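Local coordinates for transferrin binding protein B (Actinobacillus suis, PDB 3PQU) that probably binds host transferrin at the bacterial surface as an outer-membrane lipoprotein, a step in iron acquisition, at residues A[121-126]-A[321-326]; A[272-277]-A[294-299]; A[467-472]-A[480-485]; A[440-445]-A[456-461]. All blocks are in the same frame, centred on the assembly; numbering follows the deposited sequence. Where two conformers were deposited one is given.

How the contacts relate
Contacts 1 and 2 belong to the N-lobe of the protein, contacts 3 and 4 to the barrel of the C-lobe, and the two groups lie far apart: the centres of contacts 1 and 3 are about 46 Å from each other. Contact 1 joins handle to barrel; its barrel strand and the hairpin of contact 2 belong to one curled sheet, and the Phe322 ring packs inside it on Leu295 and Phe275 (Phe322 CE1 to Phe275 CE1, 4.0 Å). Contacts 3 and 4, centres about 10 Å apart, meet where strand 467-472 of contact 3 pairs with strand 436-448 of contact 4. Thr467 N approaches Gly441 O at 2.8 Å, a probable hydrogen bond, and Leu482 packs on Trp443.

Contact 1: residues A[121-126]-A[321-326]; sequences VRSGYV and VFAAKS
This is a small, buried sheet-on-barrel packing contact without a hydrogen bond across it: Val121, Ser123 and Gly124 of a handle strand rest on Val321 and Ala323 of a barrel strand in the N-lobe. The strands belong to separate sheets; the axes of 121-123 and 321-326 stay 7.2 Å apart at their closest, with 144° between their directions, and they meet through side chains. Ala323 touches two handle residues. Its CB meets the CG1 methyl of Val121 at 3.8 Å and lies 3.3 Å from Ser123 OG. Val121 holds that methyl anti to its backbone N (chi1 170°), which brings one branch of the fork to the alanine. Strand 121-128 belongs to the five-stranded antiparallel sheet of the handle, while 318-326 is part of the curled antiparallel sheet of the adjoining beta-barrel, the handle-and-barrel architecture of a TbpB lobe. Alternation along the barrel strand turns Val321 and Ala323 outward to the handle and Phe322 the other way, where its ring meets Phe233. At the second touching point Val321 CG2 comes up to the backbone of Gly124, 4.0 Å from its N. The chain turns a corner at this glycine, whose positive-phi backbone would press a CB against the preceding carbonyl oxygen. Within the handle, Ser106 OG bonds to Ser123 O and Tyr125 N, and His107 NE2 to Ser123 N. Val321 also packs on Ile153 of the adjacent handle strand 150-157.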
loop_
_atom_site.group_PDB
_atom_site.type_symbol
_atom_site.label_atom_id
_atom_site.label_comp_id
_atom_site.label_asym_id
_atom_site.label_seq_id
_atom_site.Cartn_x
_atom_site.Cartn_y
_atom_site.Cartn_z
ATOM N N VAL A 121 -2.938 6.323 9.010
ATOM C CA VAL A 121 -4.100 6.309 8.134
ATOM C C VAL A 121 -4.947 7.554 8.340
ATOM O O VAL A 121 -4.997 8.096 9.449
ATOM C CB VAL A 121 -4.942 5.046 8.402
ATOM C CG1 VAL A 121 -6.272 5.133 7.694
ATOM C CG2 VAL A 121 -4.164 3.800 7.975
ATOM N N ARG A 122 -5.575 8.016 7.260
ATOM C CA ARG A 122 -6.621 9.020 7.325
ATOM C C ARG A 122 -7.812 8.497 6.520
ATOM O O ARG A 122 -7.629 7.933 5.446
ATOM C CB ARG A 122 -6.147 10.340 6.700
ATOM C CG ARG A 122 -5.053 11.063 7.474
ATOM C CD ARG A 122 -5.578 11.679 8.765
ATOM N NE ARG A 122 -4.495 12.315 9.517
ATOM C CZ ARG A 122 -3.744 11.689 10.419
ATOM N NH1 ARG A 122 -3.968 10.409 10.693
ATOM N NH2 ARG A 122 -2.782 12.344 11.056
ATOM N N SER A 123 -9.027 8.693 7.015
ATOM C CA SER A 123 -10.184 8.278 6.238
ATOM C C SER A 123 -11.404 9.067 6.623
ATOM O O SER A 123 -11.407 9.736 7.649
ATOM C CB SER A 123 -10.481 6.786 6.415
ATOM O OG SER A 123 -11.277 6.561 7.570
ATOM N N GLY A 124 -12.444 8.938 5.789
ATOM C CA GLY A 124 -13.771 9.471 6.062
ATOM C C GLY A 124 -14.220 10.377 4.933
ATOM O O GLY A 124 -14.613 9.929 3.854
ATOM N N TYR A 125 -14.147 11.677 5.180
ATOM C CA TYR A 125 -14.722 12.631 4.250
ATOM C C TYR A 125 -14.059 13.991 4.403
ATOM O O TYR A 125 -13.442 14.309 5.430
ATOM C CB TYR A 125 -16.238 12.739 4.464
ATOM C CG TYR A 125 -16.624 12.942 5.918
ATOM C CD1 TYR A 125 -16.440 14.181 6.547
ATOM C CD2 TYR A 125 -17.153 11.897 6.670
ATOM C CE1 TYR A 125 -16.781 14.373 7.913
ATOM C CE2 TYR A 125 -17.505 12.076 8.031
ATOM C CZ TYR A 125 -17.315 13.328 8.635
ATOM O OH TYR A 125 -17.640 13.516 9.959
ATOM N N VAL A 126 -14.160 14.764 3.337
ATOM C CA VAL A 126 -13.703 16.141 3.327
ATOM C C VAL A 126 -14.695 16.867 2.433
ATOM O O VAL A 126 -15.018 16.393 1.343
ATOM C CB VAL A 126 -12.261 16.225 2.809
ATOM C CG1 VAL A 126 -12.077 15.327 1.576
ATOM C CG2 VAL A 126 -11.858 17.660 2.540
ATOM N N VAL A 321 -15.951 3.470 3.088
ATOM C CA VAL A 321 -14.566 3.305 3.508
ATOM C C VAL A 321 -14.552 2.982 5.015
ATOM O O VAL A 321 -15.552 3.155 5.689
ATOM C CB VAL A 321 -13.726 4.563 3.219
ATOM C CG1 VAL A 321 -13.759 4.904 1.733
ATOM C CG2 VAL A 321 -14.212 5.762 4.063
ATOM N N PHE A 322 -13.425 2.502 5.526
ATOM C CA PHE A 322 -13.295 2.179 6.944
ATOM C C PHE A 322 -11.816 2.227 7.323
ATOM O O PHE A 322 -10.949 2.129 6.458
ATOM C CB PHE A 322 -13.903 0.795 7.276
ATOM C CG PHE A 322 -13.398 -0.331 6.384
ATOM C CD1 PHE A 322 -12.228 -1.046 6.707
ATOM C CD2 PHE A 322 -14.102 -0.686 5.234
ATOM C CE1 PHE A 322 -11.778 -2.064 5.892
ATOM C CE2 PHE A 322 -13.657 -1.720 4.404
ATOM C CZ PHE A 322 -12.498 -2.407 4.726
ATOM N N ALA A 323 -11.545 2.429 8.612
ATOM C CA ALA A 323 -10.188 2.561 9.118
ATOM C C ALA A 323 -10.233 2.181 10.581
ATOM O O ALA A 323 -11.193 2.496 11.268
ATOM C CB ALA A 323 -9.679 3.999 8.970
ATOM N N ALA A 324 -9.199 1.508 11.061
ATOM C CA ALA A 324 -9.206 1.041 12.443
ATOM C C ALA A 324 -7.770 0.785 12.922
ATOM O O ALA A 324 -6.855 0.599 12.111
ATOM C CB ALA A 324 -10.048 -0.248 12.541
ATOM N N LYS A 325 -7.567 0.782 14.231
ATOM C CA LYS A 325 -6.245 0.493 14.762
ATOM C C LYS A 325 -6.332 -0.528 15.872
ATOM O O LYS A 325 -7.367 -0.670 16.508
ATOM C CB LYS A 325 -5.545 1.756 15.257
ATOM C CG LYS A 325 -6.124 2.379 16.488
ATOM C CD LYS A 325 -5.176 3.444 17.022
ATOM C CE LYS A 325 -5.871 4.302 18.077
ATOM N NZ LYS A 325 -5.035 5.451 18.563
ATOM N N SER A 326 -5.240 -1.252 16.087
ATOM C CA SER A 326 -5.215 -2.246 17.130
ATOM C C SER A 326 -4.615 -1.589 18.344
ATOM O O SER A 326 -3.995 -0.524 18.244
ATOM C CB SER A 326 -4.370 -3.450 16.721
ATOM O OG SER A 326 -3.010 -3.089 16.582
#

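Contact 2: residues A[272-277]-A[294-299]; sequences GNRFRG and YLEGGF
Phe275 lies with one ring face over Gly297 where strands 274-281 and 292-300 pair as an antiparallel beta hairpin of the N-lobe barrel. The tight side is the one carrying Phe275, Leu295 and Phe299. Gly297 CA sits 3.9 Å from the Phe275 centroid, a CH-pi contact in which the glycine lets the ring lie directly on its CA. Phe275 turns its edge to the face of Phe299 in a T-shaped pair, planes at 64°, and Leu295 CD2 meets its rim. Paired N-H and C=O groups of Phe275 with Gly297, and of Gly277 with Leu295, hold the backbones together. The other side is polar and contains water. Arg274, bent at chi2 (-58°) and chi3 (-76°), folds back over Gly298 and grips the Glu296 carboxylate side-on: NE to OE2 and NH2 to OE1, both 2.9 Å, with the flat groups nearly coplanar. Arg276 runs alongside Glu296 but is joined to it through a water, its guanidinium making a salt bridge to Glu32. A second water accepts from Arg274 NH1 at 3.0 Å and donates to Phe299 O.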
loop_
_atom_site.group_PDB
_atom_site.type_symbol
_atom_site.label_atom_id
_atom_site.label_comp_id
_atom_site.label_asym_id
_atom_site.label_seq_id
_atom_site.Cartn_x
_atom_site.Cartn_y
_atom_site.Cartn_z
ATOM N N GLY A 272 -0.397 -10.935 0.936
ATOM C CA GLY A 272 0.598 -9.903 1.145
ATOM C C GLY A 272 0.167 -9.074 2.351
ATOM O O GLY A 272 -0.219 -9.638 3.381
ATOM N N ASN A 273 0.213 -7.745 2.242
ATOM C CA ASN A 273 -0.328 -6.893 3.316
ATOM C C ASN A 273 -1.730 -6.365 2.997
ATOM O O ASN A 273 -2.183 -5.378 3.580
ATOM C CB ASN A 273 0.616 -5.741 3.676
ATOM C CG ASN A 273 0.984 -4.872 2.464
ATOM O OD1 ASN A 273 0.187 -4.689 1.556
ATOM N ND2 ASN A 273 2.206 -4.354 2.448
ATOM N N ARG A 274 -2.416 -7.029 2.074
ATOM C CA ARG A 274 -3.756 -6.600 1.658
ATOM C C ARG A 274 -4.793 -7.633 2.043
ATOM O O ARG A 274 -4.457 -8.762 2.399
ATOM C CB ARG A 274 -3.779 -6.396 0.142
ATOM C CG ARG A 274 -2.738 -5.379 -0.348
ATOM C CD ARG A 274 -2.912 -4.006 0.302
ATOM N NE ARG A 274 -4.049 -3.242 -0.245
ATOM C CZ ARG A 274 -4.249 -1.940 -0.046
ATOM N NH1 ARG A 274 -3.385 -1.236 0.680
ATOM N NH2 ARG A 274 -5.319 -1.332 -0.565
ATOM N N PHE A 275 -6.060 -7.253 1.963
ATOM C CA PHE A 275 -7.128 -8.217 2.143
ATOM C C PHE A 275 -8.248 -7.964 1.145
ATOM O O PHE A 275 -8.439 -6.840 0.685
ATOM C CB PHE A 275 -7.640 -8.219 3.609
ATOM C CG PHE A 275 -7.916 -6.846 4.159
ATOM C CD1 PHE A 275 -9.157 -6.249 3.997
ATOM C CD2 PHE A 275 -6.927 -6.151 4.837
ATOM C CE1 PHE A 275 -9.400 -4.977 4.502
ATOM C CE2 PHE A 275 -7.162 -4.873 5.353
ATOM C CZ PHE A 275 -8.399 -4.288 5.172
ATOM N N ARG A 276 -8.969 -9.024 0.799
ATOM C CA ARG A 276 -10.015 -8.962 -0.217
ATOM C C ARG A 276 -11.176 -9.782 0.271
ATOM O O ARG A 276 -10.967 -10.915 0.714
ATOM C CB ARG A 276 -9.530 -9.576 -1.531
ATOM C CG ARG A 276 -8.248 -8.994 -2.105
ATOM C CD ARG A 276 -7.727 -9.821 -3.305
ATOM N NE ARG A 276 -6.325 -9.510 -3.597
ATOM C CZ ARG A 276 -5.446 -10.391 -4.056
ATOM N NH1 ARG A 276 -5.825 -11.637 -4.276
ATOM N NH2 ARG A 276 -4.191 -10.025 -4.291
ATOM N N GLY A 277 -12.396 -9.239 0.175
ATOM C CA GLY A 277 -13.579 -9.990 0.573
ATOM C C GLY A 277 -14.910 -9.341 0.235
ATOM O O GLY A 277 -15.103 -8.762 -0.842
ATOM N N TYR A 294 -17.119 -6.631 -3.452
ATOM C CA TYR A 294 -15.947 -5.861 -3.862
ATOM C C TYR A 294 -15.341 -5.055 -2.716
ATOM O O TYR A 294 -15.283 -3.826 -2.761
ATOM C CB TYR A 294 -16.324 -4.945 -5.024
ATOM C CG TYR A 294 -16.869 -5.739 -6.188
ATOM C CD1 TYR A 294 -16.014 -6.397 -7.067
ATOM C CD2 TYR A 294 -18.241 -5.848 -6.393
ATOM C CE1 TYR A 294 -16.513 -7.145 -8.128
ATOM C CE2 TYR A 294 -18.750 -6.596 -7.452
ATOM C CZ TYR A 294 -17.882 -7.239 -8.306
ATOM O OH TYR A 294 -18.391 -7.966 -9.344
ATOM N N LEU A 295 -14.885 -5.764 -1.691
ATOM C CA LEU A 295 -14.220 -5.135 -0.564
ATOM C C LEU A 295 -12.721 -5.396 -0.669
ATOM O O LEU A 295 -12.306 -6.533 -0.883
ATOM C CB LEU A 295 -14.758 -5.706 0.752
ATOM C CG LEU A 295 -14.149 -5.133 2.045
ATOM C CD1 LEU A 295 -15.216 -4.978 3.133
ATOM C CD2 LEU A 295 -12.970 -5.981 2.538
ATOM N N GLU A 296 -11.915 -4.346 -0.504
ATOM C CA GLU A 296 -10.462 -4.486 -0.569
ATOM C C GLU A 296 -9.865 -3.429 0.318
ATOM O O GLU A 296 -10.355 -2.303 0.357
ATOM C CB GLU A 296 -9.957 -4.302 -2.008
ATOM C CG GLU A 296 -8.542 -4.849 -2.268
ATOM C CD GLU A 296 -7.400 -3.920 -1.835
ATOM O OE1 GLU A 296 -7.643 -2.739 -1.495
ATOM O OE2 GLU A 296 -6.231 -4.371 -1.856
ATOM N N GLY A 297 -8.820 -3.794 1.044
ATOM C CA GLY A 297 -8.110 -2.856 1.893
ATOM C C GLY A 297 -6.711 -3.365 2.233
ATOM O O GLY A 297 -6.245 -4.358 1.671
ATOM N N GLY A 298 -6.034 -2.682 3.150
ATOM C CA GLY A 298 -4.692 -3.085 3.537
ATOM C C GLY A 298 -4.289 -2.727 4.956
ATOM O O GLY A 298 -4.967 -1.940 5.624
ATOM N N PHE A 299 -3.180 -3.318 5.409
ATOM C CA PHE A 299 -2.557 -2.967 6.677
ATOM C C PHE A 299 -1.490 -1.890 6.478
ATOM O O PHE A 299 -0.714 -1.920 5.524
ATOM C CB PHE A 299 -1.968 -4.233 7.353
ATOM C CG PHE A 299 -3.005 -5.255 7.682
ATOM C CD1 PHE A 299 -3.775 -5.136 8.833
ATOM C CD2 PHE A 299 -3.265 -6.294 6.812
ATOM C CE1 PHE A 299 -4.761 -6.076 9.119
ATOM C CE2 PHE A 299 -4.259 -7.226 7.090
ATOM C CZ PHE A 299 -4.991 -7.122 8.248
HETATM O O HOH W 1 -1.231 -2.158 2.567
HETATM O O HOH W 2 -5.644 -6.558 -3.352
#

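Contact 3: residues A[467-472]-A[480-485]; sequences TEFDVN and GKLFDK
Phe469 swings its ring across Gly480, and Thr467 lies beside Leu482, on the same face of the antiparallel hairpin 467-472/477-482 in the C-lobe barrel. From CB, the Phe469 side chain leaves with CG anti to the carbonyl carbon (chi1 -70°), which carries the ring over the neighbouring strand. CG is 3.9 Å from Gly480 CA; CD1 comes closest, at 3.4 Å, and CE1 follows at 3.6 Å. Gly480 CA thus lies over one face, toward the CD1-CE1 side. At the tip, CZ reaches Leu482 CD1 at 4.1 Å. Leu482 also takes the Thr467 methyl, CG2 to CG 3.5 Å, the two side chains pointing the same way. Between these pairs the backbones of Glu468 and Lys481 exchange two hydrogen bonds, Lys481 N to Glu468 O being the shorter at 2.7 Å. Phe562 lies against both Phe469 and Leu482. On the other face Glu468 and Lys481 keep their charged ends 6.0 Å apart, OE1 to NZ, while Glu468 OE1 has a long, weak ion pair with Lys438 NZ and Glu468 CD approaches the Phe483 ring. Cohesion across the hairpin therefore rests on apolar packing and backbone bonds, to which attraction between Glu468 and Lys481 probably adds little.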
loop_
_atom_site.group_PDB
_atom_site.type_symbol
_atom_site.label_atom_id
_atom_site.label_comp_id
_atom_site.label_asym_id
_atom_site.label_seq_id
_atom_site.Cartn_x
_atom_site.Cartn_y
_atom_site.Cartn_z
ATOM N N THR A 467 27.503 -14.783 -7.648
ATOM C CA THR A 467 27.275 -14.871 -6.216
ATOM C C THR A 467 27.009 -16.322 -5.845
ATOM O O THR A 467 26.247 -17.014 -6.519
ATOM C CB THR A 467 26.112 -13.993 -5.760
ATOM O OG1 THR A 467 24.905 -14.406 -6.414
ATOM C CG2 THR A 467 26.399 -12.544 -6.086
ATOM N N GLU A 468 27.658 -16.783 -4.783
ATOM C CA GLU A 468 27.533 -18.164 -4.348
ATOM C C GLU A 468 27.394 -18.204 -2.838
ATOM O O GLU A 468 28.164 -17.569 -2.119
ATOM C CB GLU A 468 28.754 -18.979 -4.780
ATOM C CG GLU A 468 29.059 -18.885 -6.269
ATOM C CD GLU A 468 30.227 -19.762 -6.687
ATOM O OE1 GLU A 468 30.896 -20.335 -5.796
ATOM O OE2 GLU A 468 30.471 -19.872 -7.910
ATOM N N PHE A 469 26.407 -18.947 -2.359
ATOM C CA PHE A 469 26.155 -19.016 -0.930
ATOM C C PHE A 469 26.066 -20.458 -0.474
ATOM O O PHE A 469 25.416 -21.285 -1.110
ATOM C CB PHE A 469 24.870 -18.264 -0.571
ATOM C CG PHE A 469 24.990 -16.768 -0.700
ATOM C CD1 PHE A 469 25.207 -15.974 0.421
ATOM C CD2 PHE A 469 24.901 -16.157 -1.943
ATOM C CE1 PHE A 469 25.335 -14.599 0.305
ATOM C CE2 PHE A 469 25.020 -14.781 -2.066
ATOM C CZ PHE A 469 25.238 -14.000 -0.940
ATOM N N ASP A 470 26.747 -20.766 0.617
ATOM C CA ASP A 470 26.503 -22.018 1.298
ATOM C C ASP A 470 25.545 -21.689 2.426
ATOM O O ASP A 470 25.824 -20.830 3.267
ATOM C CB ASP A 470 27.802 -22.634 1.827
ATOM C CG ASP A 470 28.758 -23.014 0.713
ATOM O OD1 ASP A 470 29.958 -22.678 0.818
ATOM O OD2 ASP A 470 28.307 -23.640 -0.272
ATOM N N VAL A 471 24.397 -22.349 2.413
ATOM C CA VAL A 471 23.389 -22.129 3.436
ATOM C C VAL A 471 23.223 -23.376 4.296
ATOM O O VAL A 471 22.889 -24.451 3.792
ATOM C CB VAL A 471 22.041 -21.715 2.813
ATOM C CG1 VAL A 471 20.954 -21.660 3.875
ATOM C CG2 VAL A 471 22.177 -20.362 2.122
ATOM N N ASN A 472 23.487 -23.234 5.592
ATOM C CA ASN A 472 23.356 -24.349 6.524
ATOM C C ASN A 472 22.193 -24.104 7.470
ATOM O O ASN A 472 22.334 -23.394 8.469
ATOM C CB ASN A 472 24.643 -24.541 7.324
ATOM C CG ASN A 472 24.694 -25.878 8.043
ATOM O OD1 ASN A 472 23.721 -26.307 8.664
ATOM N ND2 ASN A 472 25.847 -26.542 7.970
ATOM N N GLY A 480 28.771 -16.493 2.056
ATOM C CA GLY A 480 28.610 -16.040 0.693
ATOM C C GLY A 480 29.891 -15.564 0.057
ATOM O O GLY A 480 30.803 -15.095 0.731
ATOM N N LYS A 481 29.948 -15.691 -1.260
ATOM C CA LYS A 481 31.064 -15.193 -2.038
ATOM C C LYS A 481 30.498 -14.390 -3.201
ATOM O O LYS A 481 29.599 -14.854 -3.894
ATOM C CB LYS A 481 31.915 -16.358 -2.553
ATOM C CG LYS A 481 32.501 -17.246 -1.455
ATOM C CD LYS A 481 33.333 -18.380 -2.038
ATOM C CE LYS A 481 34.142 -19.082 -0.951
ATOM N NZ LYS A 481 35.055 -20.131 -1.494
ATOM N N LEU A 482 31.015 -13.182 -3.400
ATOM C CA LEU A 482 30.609 -12.341 -4.522
ATOM C C LEU A 482 31.796 -11.957 -5.407
ATOM O O LEU A 482 32.763 -11.354 -4.932
ATOM C CB LEU A 482 29.909 -11.086 -4.017
ATOM C CG LEU A 482 28.465 -11.278 -3.560
ATOM C CD1 LEU A 482 28.380 -11.605 -2.084
ATOM C CD2 LEU A 482 27.709 -10.021 -3.851
ATOM N N PHE A 483 31.713 -12.287 -6.695
ATOM C CA PHE A 483 32.876 -12.173 -7.589
ATOM C C PHE A 483 32.764 -11.043 -8.607
ATOM O O PHE A 483 31.675 -10.694 -9.054
ATOM C CB PHE A 483 33.084 -13.472 -8.374
ATOM C CG PHE A 483 33.377 -14.672 -7.521
ATOM C CD1 PHE A 483 32.385 -15.239 -6.733
ATOM C CD2 PHE A 483 34.635 -15.258 -7.538
ATOM C CE1 PHE A 483 32.648 -16.353 -5.954
ATOM C CE2 PHE A 483 34.906 -16.377 -6.764
ATOM C CZ PHE A 483 33.910 -16.925 -5.971
ATOM N N ASP A 484 33.909 -10.492 -8.988
ATOM C CA ASP A 484 33.984 -9.613 -10.145
ATOM C C ASP A 484 33.994 -10.502 -11.391
ATOM O O ASP A 484 34.251 -11.708 -11.294
ATOM C CB ASP A 484 35.261 -8.765 -10.071
ATOM C CG ASP A 484 35.369 -7.764 -11.205
ATOM O OD1 ASP A 484 36.496 -7.293 -11.475
ATOM O OD2 ASP A 484 34.334 -7.451 -11.833
ATOM N N LYS A 485 33.703 -9.925 -12.555
ATOM C CA LYS A 485 33.804 -10.678 -13.801
ATOM C C LYS A 485 35.267 -11.029 -14.034
ATOM O O LYS A 485 36.150 -10.203 -13.808
ATOM C CB LYS A 485 33.244 -9.884 -14.984
ATOM C CG LYS A 485 34.166 -8.803 -15.517
ATOM C CD LYS A 485 33.534 -8.017 -16.669
ATOM C CE LYS A 485 33.418 -8.840 -17.952
ATOM N NZ LYS A 485 32.333 -9.865 -17.902
#

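Contact 4: residues A[440-445]-A[456-461]; sequences VGTWDA and EADNNR
Ala457 and Asp458 of the loop 456-461 each give an N-H to a side-chain oxygen of strand 440-445, Asp444 OD1 and Thr442 OG1. The bond from Ala457 N to Asp444 OD1 is 3.0 Å long and arrives from above the carboxylate plane, 43° out of it. That from Asp458 N to Thr442 OG1 is 3.1 Å long and fairly straight (160°). The threonine holds this oxygen anti to its backbone N (chi1 -171°), pointing to the loop, and it has a second partner in Tyr465 O; since Asp458 N is the donor in one bond, the hydroxyl can serve both. Loop and strand run roughly antiparallel here, but the 456-461 backbone forms no regular strand and side chains of 436-448 replace the usual backbone pairing. That long strand belongs to the curled antiparallel sheet of the C-lobe beta-barrel, and Phe402 of strand 400-409 packs on both Thr442 and Asp444. Apolar contact is tight at one point: the Thr442 methyl CG2 meets Ala457 CB at 3.5 Å, closer than usual for two carbons. Two residues earlier, Val440 places CG2 over one face of the Arg461 guanidinium, 3.4 Å from NH2, the two side chains crossing at about a right angle. Outside the two segments Arg461 NH2 hydrogen-bonds to Gln567 OE1, and NH1 has a long, weak ion pair with Asp23.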
loop_
_atom_site.group_PDB
_atom_site.type_symbol
_atom_site.label_atom_id
_atom_site.label_comp_id
_atom_site.label_asym_id
_atom_site.label_seq_id
_atom_site.Cartn_x
_atom_site.Cartn_y
_atom_site.Cartn_z
ATOM N N VAL A 440 23.303 -19.951 -6.032
ATOM C CA VAL A 440 24.065 -19.139 -6.974
ATOM C C VAL A 440 23.192 -18.095 -7.663
ATOM O O VAL A 440 22.040 -18.360 -8.004
ATOM C CB VAL A 440 24.792 -19.994 -8.043
ATOM C CG1 VAL A 440 25.529 -21.169 -7.394
ATOM C CG2 VAL A 440 23.813 -20.486 -9.087
ATOM N N GLY A 441 23.756 -16.908 -7.854
ATOM C CA GLY A 441 23.078 -15.821 -8.536
ATOM C C GLY A 441 24.071 -14.779 -9.017
ATOM O O GLY A 441 25.240 -15.092 -9.301
ATOM N N THR A 442 23.605 -13.538 -9.105
ATOM C CA THR A 442 24.430 -12.422 -9.538
ATOM C C THR A 442 24.159 -11.238 -8.608
ATOM O O THR A 442 23.637 -11.434 -7.511
ATOM C CB THR A 442 24.140 -12.058 -11.006
ATOM O OG1 THR A 442 25.099 -11.102 -11.468
ATOM C CG2 THR A 442 22.716 -11.498 -11.160
ATOM N N TRP A 443 24.516 -10.027 -9.033
ATOM C CA TRP A 443 24.331 -8.840 -8.201
ATOM C C TRP A 443 24.577 -7.545 -8.954
ATOM O O TRP A 443 25.100 -7.548 -10.065
ATOM C CB TRP A 443 25.241 -8.887 -6.969
ATOM C CG TRP A 443 26.714 -8.981 -7.279
ATOM C CD1 TRP A 443 27.323 -9.876 -8.118
ATOM C CD2 TRP A 443 27.765 -8.175 -6.728
ATOM N NE1 TRP A 443 28.683 -9.668 -8.131
ATOM C CE2 TRP A 443 28.982 -8.630 -7.287
ATOM C CE3 TRP A 443 27.798 -7.108 -5.823
ATOM C CZ2 TRP A 443 30.214 -8.058 -6.970
ATOM C CZ3 TRP A 443 29.020 -6.542 -5.508
ATOM C CH2 TRP A 443 30.213 -7.015 -6.085
ATOM N N ASP A 444 24.170 -6.440 -8.345
ATOM C CA ASP A 444 24.495 -5.118 -8.850
ATOM C C ASP A 444 25.153 -4.378 -7.705
ATOM O O ASP A 444 24.797 -4.578 -6.547
ATOM C CB ASP A 444 23.240 -4.370 -9.309
ATOM C CG ASP A 444 22.716 -4.870 -10.642
ATOM O OD1 ASP A 444 23.497 -4.907 -11.620
ATOM O OD2 ASP A 444 21.518 -5.225 -10.708
ATOM N N ALA A 445 26.129 -3.537 -8.017
ATOM C CA ALA A 445 26.798 -2.775 -6.979
ATOM C C ALA A 445 27.529 -1.570 -7.536
ATOM O O ALA A 445 27.705 -1.434 -8.746
ATOM C CB ALA A 445 27.758 -3.659 -6.217
ATOM N N GLU A 456 27.534 -5.568 -12.687
ATOM C CA GLU A 456 26.325 -5.619 -13.498
ATOM C C GLU A 456 25.790 -7.042 -13.582
ATOM O O GLU A 456 26.504 -7.964 -13.968
ATOM C CB GLU A 456 26.593 -5.060 -14.899
ATOM C CG GLU A 456 26.969 -3.584 -14.920
ATOM C CD GLU A 456 25.861 -2.701 -15.463
ATOM O OE1 GLU A 456 25.342 -3.005 -16.558
ATOM O OE2 GLU A 456 25.515 -1.701 -14.798
ATOM N N ALA A 457 24.527 -7.215 -13.212
ATOM C CA ALA A 457 23.918 -8.538 -13.174
ATOM C C ALA A 457 24.037 -9.257 -14.512
ATOM O O ALA A 457 23.818 -8.661 -15.564
ATOM C CB ALA A 457 22.464 -8.427 -12.766
ATOM N N ASP A 458 24.391 -10.538 -14.466
ATOM C CA ASP A 458 24.443 -11.365 -15.671
ATOM C C ASP A 458 24.223 -12.832 -15.332
ATOM O O ASP A 458 24.120 -13.194 -14.161
ATOM C CB ASP A 458 25.768 -11.174 -16.418
ATOM C CG ASP A 458 26.962 -11.730 -15.656
ATOM O OD1 ASP A 458 28.098 -11.284 -15.926
ATOM O OD2 ASP A 458 26.772 -12.611 -14.794
ATOM N N ASN A 459 24.152 -13.672 -16.358
ATOM C CA ASN A 459 23.926 -15.103 -16.167
ATOM C C ASN A 459 25.139 -15.974 -16.496
ATOM O O ASN A 459 25.012 -17.192 -16.643
ATOM C CB ASN A 459 22.714 -15.567 -16.978
ATOM C CG ASN A 459 22.769 -15.108 -18.428
ATOM O OD1 ASN A 459 23.675 -14.371 -18.828
ATOM N ND2 ASN A 459 21.794 -15.540 -19.221
ATOM N N ASN A 460 26.308 -15.352 -16.613
ATOM C CA ASN A 460 27.545 -16.098 -16.832
ATOM C C ASN A 460 28.027 -16.764 -15.542
ATOM O O ASN A 460 28.746 -16.157 -14.748
ATOM C CB ASN A 460 28.633 -15.185 -17.409
ATOM C CG ASN A 460 29.885 -15.948 -17.821
ATOM O OD1 ASN A 460 29.994 -17.155 -17.609
ATOM N ND2 ASN A 460 30.835 -15.239 -18.412
ATOM N N ARG A 461 27.622 -18.015 -15.340
ATOM C CA ARG A 461 27.926 -18.743 -14.112
ATOM C C ARG A 461 29.414 -19.027 -13.981
ATOM O O ARG A 461 29.905 -19.304 -12.889
ATOM C CB ARG A 461 27.162 -20.066 -14.074
ATOM C CG ARG A 461 25.655 -19.923 -14.189
ATOM C CD ARG A 461 24.989 -21.287 -14.284
ATOM N NE ARG A 461 25.150 -22.069 -13.060
ATOM C CZ ARG A 461 24.155 -22.378 -12.233
ATOM N NH1 ARG A 461 22.916 -21.977 -12.498
ATOM N NH2 ARG A 461 24.398 -23.095 -11.144
#